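Local coordinates for CS6 fimbrial subunit B, CS6 fimbrial subunit A (Escherichia coli, PDB 4B9G), which forms, as one of two pilin subunits, the CS6 surface fimbriae with which enterotoxigenic Escherichia coli probably adheres to host cells, at residues S19-N27 with L38-P46. Sequence-based numbering, arbitrary orientation.
Sequences SAVRIIPVN and LYTVEMTIP
An antiparallel β-hairpin within the CssB part of this engineered CssB–CssA fusion brings Val21–Pro25 against Tyr39–Thr44. Arg22 and Glu42 form one hydrogen-bonded pair, Ile24 and Thr40 the next; Arg22 N reaches Glu42 O at 2.9 Å, and Ile24 N reaches Thr40 O at 2.8 Å. At one end Val26 N donates to Leu38 O from well above the carbonyl plane; at the other, the direct Thr44 N to Ala20 O bond is weak, and a water bridges both atoms.

On the outward side the Arg22 and Glu42 side chains run side by side. Their salt bridge is long, NH2 to OE1 3.8 Å, with planes 76° apart; a water lies closer to both, 2.9 Å from Arg22 NE and 2.6 Å from Glu42 OE1. Ile24 CD1 sits 3.4 Å above one guanidinium face of Arg22, offset toward its rim, and Ile24 CB packs on Thr40 CG2 at 3.5 Å.

The other side is largely apolar. A chi1 of -178° puts Val21 CG1 beside its carbonyl carbon, 3.9 Å from Val41 CG1, and CG2 next to Met43 CB. Ile23 sets CD1 against Val41 CG2 and CG2 beside Tyr39 CD1; the Tyr39 hydroxyl bonds that of Tyr82. Strand 37-44 also pairs with 108-119, and 21-28 runs parallel to 145-160, essentially the fused CssA donor strand: donor-strand complementation of an incomplete immunoglobulin-like pilin fold, here engineered.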
loop_
_atom_site.group_PDB
_atom_site.type_symbol
_atom_site.label_atom_id
_atom_site.label_comp_id
_atom_site.label_asym_id
_atom_site.label_seq_id
_atom_site.Cartn_x
_atom_site.Cartn_y
_atom_site.Cartn_z
ATOM N N SER A 19 -8.303 6.324 -12.320
ATOM C CA SER A 19 -8.814 5.203 -13.090
ATOM C C SER A 19 -7.805 4.064 -13.249
ATOM O O SER A 19 -8.166 2.989 -13.703
ATOM C CB SER A 19 -9.305 5.645 -14.462
ATOM O OG SER A 19 -8.286 6.195 -15.242
ATOM N N ALA A 20 -6.542 4.284 -12.897
ATOM C CA ALA A 20 -5.513 3.275 -13.128
ATOM C C ALA A 20 -5.411 2.235 -12.024
ATOM O O ALA A 20 -4.896 1.145 -12.272
ATOM C CB ALA A 20 -4.162 3.947 -13.318
ATOM N N VAL A 21 -5.817 2.524 -10.820
ATOM C CA VAL A 21 -5.594 1.799 -9.590
ATOM C C VAL A 21 -6.884 1.360 -8.936
ATOM O O VAL A 21 -7.847 2.121 -8.868
ATOM C CB VAL A 21 -4.793 2.666 -8.591
ATOM C CG1 VAL A 21 -4.501 1.976 -7.354
ATOM C CG2 VAL A 21 -3.594 3.233 -9.196
ATOM N N ARG A 22 -6.908 0.124 -8.418
ATOM C CA ARG A 22 -7.994 -0.355 -7.583
ATOM C C ARG A 22 -7.414 -0.979 -6.301
ATOM O O ARG A 22 -6.347 -1.603 -6.308
ATOM C CB ARG A 22 -8.824 -1.398 -8.363
ATOM C CG ARG A 22 -9.721 -2.309 -7.626
ATOM C CD ARG A 22 -10.549 -3.049 -8.630
ATOM N NE ARG A 22 -10.133 -4.385 -9.071
ATOM C CZ ARG A 22 -10.645 -5.520 -8.605
ATOM N NH1 ARG A 22 -11.511 -5.527 -7.600
ATOM N NH2 ARG A 22 -10.291 -6.664 -9.174
ATOM N N ILE A 23 -8.162 -0.839 -5.209
ATOM C CA ILE A 23 -7.856 -1.399 -3.899
ATOM C C ILE A 23 -8.885 -2.491 -3.583
ATOM O O ILE A 23 -10.090 -2.313 -3.829
ATOM C CB ILE A 23 -7.974 -0.331 -2.810
ATOM C CG1 ILE A 23 -7.191 0.939 -3.170
ATOM C CG2 ILE A 23 -7.606 -0.941 -1.444
ATOM C CD1 ILE A 23 -5.703 0.749 -3.319
ATOM N N ILE A 24 -8.406 -3.615 -3.044
ATOM C CA ILE A 24 -9.254 -4.753 -2.684
ATOM C C ILE A 24 -9.005 -5.111 -1.213
ATOM O O ILE A 24 -7.991 -5.731 -0.879
ATOM C CB ILE A 24 -8.982 -6.000 -3.566
ATOM C CG1 ILE A 24 -8.900 -5.641 -5.052
ATOM C CG2 ILE A 24 -10.059 -7.045 -3.311
ATOM C CD1 ILE A 24 -8.584 -6.815 -5.966
ATOM N N PRO A 25 -9.894 -4.688 -0.293
ATOM C CA PRO A 25 -9.727 -5.069 1.123
ATOM C C PRO A 25 -9.835 -6.568 1.335
ATOM O O PRO A 25 -10.579 -7.232 0.614
ATOM C CB PRO A 25 -10.886 -4.341 1.827
ATOM C CG PRO A 25 -11.167 -3.171 0.899
ATOM C CD PRO A 25 -11.011 -3.736 -0.475
ATOM N N VAL A 26 -9.120 -7.070 2.341
ATOM C CA VAL A 26 -9.291 -8.428 2.832
ATOM C C VAL A 26 -10.076 -8.356 4.135
ATOM O O VAL A 26 -9.853 -7.483 4.989
ATOM C CB VAL A 26 -7.941 -9.154 3.031
ATOM C CG1 VAL A 26 -8.136 -10.580 3.545
ATOM C CG2 VAL A 26 -7.154 -9.178 1.718
ATOM N N ASN A 27 -11.026 -9.268 4.252
ATOM C CA ASN A 27 -11.907 -9.324 5.395
ATOM C C ASN A 27 -11.568 -10.572 6.203
ATOM O O ASN A 27 -11.440 -11.670 5.650
ATOM C CB ASN A 27 -13.365 -9.270 4.913
ATOM C CG ASN A 27 -13.605 -8.052 4.022
ATOM O OD1 ASN A 27 -13.481 -6.908 4.484
ATOM N ND2 ASN A 27 -13.849 -8.291 2.728
ATOM N N LEU A 38 -3.589 -7.702 4.220
ATOM C CA LEU A 38 -4.665 -6.853 4.734
ATOM C C LEU A 38 -5.525 -6.264 3.612
ATOM O O LEU A 38 -6.741 -6.080 3.791
ATOM C CB LEU A 38 -4.093 -5.750 5.593
ATOM C CG LEU A 38 -3.254 -6.217 6.785
ATOM C CD1 LEU A 38 -2.740 -5.008 7.586
ATOM C CD2 LEU A 38 -4.016 -7.191 7.684
ATOM N N TYR A 39 -4.894 -5.940 2.492
ATOM C CA TYR A 39 -5.559 -5.491 1.279
ATOM C C TYR A 39 -4.595 -5.730 0.124
ATOM O O TYR A 39 -3.393 -5.941 0.346
ATOM C CB TYR A 39 -6.033 -4.031 1.369
ATOM C CG TYR A 39 -4.969 -2.957 1.455
ATOM C CD1 TYR A 39 -4.347 -2.473 0.317
ATOM C CD2 TYR A 39 -4.612 -2.399 2.675
ATOM C CE1 TYR A 39 -3.409 -1.440 0.386
ATOM C CE2 TYR A 39 -3.670 -1.372 2.762
ATOM C CZ TYR A 39 -3.081 -0.883 1.609
ATOM O OH TYR A 39 -2.169 0.146 1.626
ATOM N N THR A 40 -5.115 -5.681 -1.092
ATOM C CA THR A 40 -4.261 -5.766 -2.278
ATOM C C THR A 40 -4.557 -4.555 -3.175
ATOM O O THR A 40 -5.570 -3.836 -3.009
ATOM C CB THR A 40 -4.433 -7.073 -2.960
ATOM O OG1 THR A 40 -3.964 -8.203 -2.239
ATOM C CG2 THR A 40 -5.671 -7.219 -3.566
ATOM N N VAL A 41 -3.635 -4.318 -4.093
ATOM C CA VAL A 41 -3.662 -3.184 -5.010
ATOM C C VAL A 41 -3.396 -3.728 -6.410
ATOM O O VAL A 41 -2.454 -4.520 -6.605
ATOM C CB VAL A 41 -2.558 -2.164 -4.665
ATOM C CG1 VAL A 41 -2.642 -0.940 -5.582
ATOM C CG2 VAL A 41 -2.622 -1.771 -3.193
ATOM N N GLU A 42 -4.201 -3.311 -7.386
ATOM C CA GLU A 42 -3.997 -3.695 -8.785
ATOM C C GLU A 42 -3.972 -2.440 -9.630
ATOM O O GLU A 42 -4.773 -1.527 -9.419
ATOM C CB GLU A 42 -5.079 -4.681 -9.257
ATOM C CG GLU A 42 -5.167 -5.912 -8.341
ATOM C CD GLU A 42 -5.901 -7.107 -8.930
ATOM O OE1 GLU A 42 -6.608 -6.965 -9.938
ATOM O OE2 GLU A 42 -5.787 -8.206 -8.365
ATOM N N MET A 43 -3.054 -2.374 -10.589
ATOM C CA MET A 43 -2.967 -1.220 -11.484
ATOM C C MET A 43 -2.424 -1.613 -12.846
ATOM O O MET A 43 -1.661 -2.547 -12.977
ATOM C CB MET A 43 -2.104 -0.107 -10.902
ATOM C CG MET A 43 -0.617 -0.464 -10.764
ATOM S SD MET A 43 0.445 0.855 -10.014
ATOM C CE MET A 43 -0.106 0.884 -8.308
ATOM N N THR A 44 -2.842 -0.919 -13.887
ATOM C CA THR A 44 -2.147 -1.061 -15.188
ATOM C C THR A 44 -1.496 0.278 -15.472
ATOM O O THR A 44 -2.066 1.300 -15.266
ATOM C CB THR A 44 -3.058 -1.533 -16.374
ATOM O OG1 THR A 44 -3.564 -2.839 -16.103
ATOM C CG2 THR A 44 -2.294 -1.597 -17.699
ATOM N N ILE A 45 -0.290 0.259 -15.956
ATOM C CA ILE A 45 0.467 1.486 -16.135
ATOM C C ILE A 45 0.006 2.215 -17.408
ATOM O O ILE A 45 0.105 1.650 -18.503
ATOM C CB ILE A 45 1.942 1.105 -16.265
ATOM C CG1 ILE A 45 2.397 0.250 -15.060
ATOM C CG2 ILE A 45 2.782 2.349 -16.448
ATOM C CD1 ILE A 45 2.170 0.860 -13.689
ATOM N N PRO A 46 -0.455 3.472 -17.292
ATOM C CA PRO A 46 -0.855 4.195 -18.499
ATOM C C PRO A 46 0.336 4.528 -19.373
ATOM O O PRO A 46 1.458 4.702 -18.912
ATOM C CB PRO A 46 -1.445 5.499 -17.947
ATOM C CG PRO A 46 -1.792 5.214 -16.532
ATOM C CD PRO A 46 -0.764 4.236 -16.073
HETATM O O HOH W 1 -5.811 -0.134 -14.803
HETATM O O HOH W 2 -8.102 -5.137 -10.938
#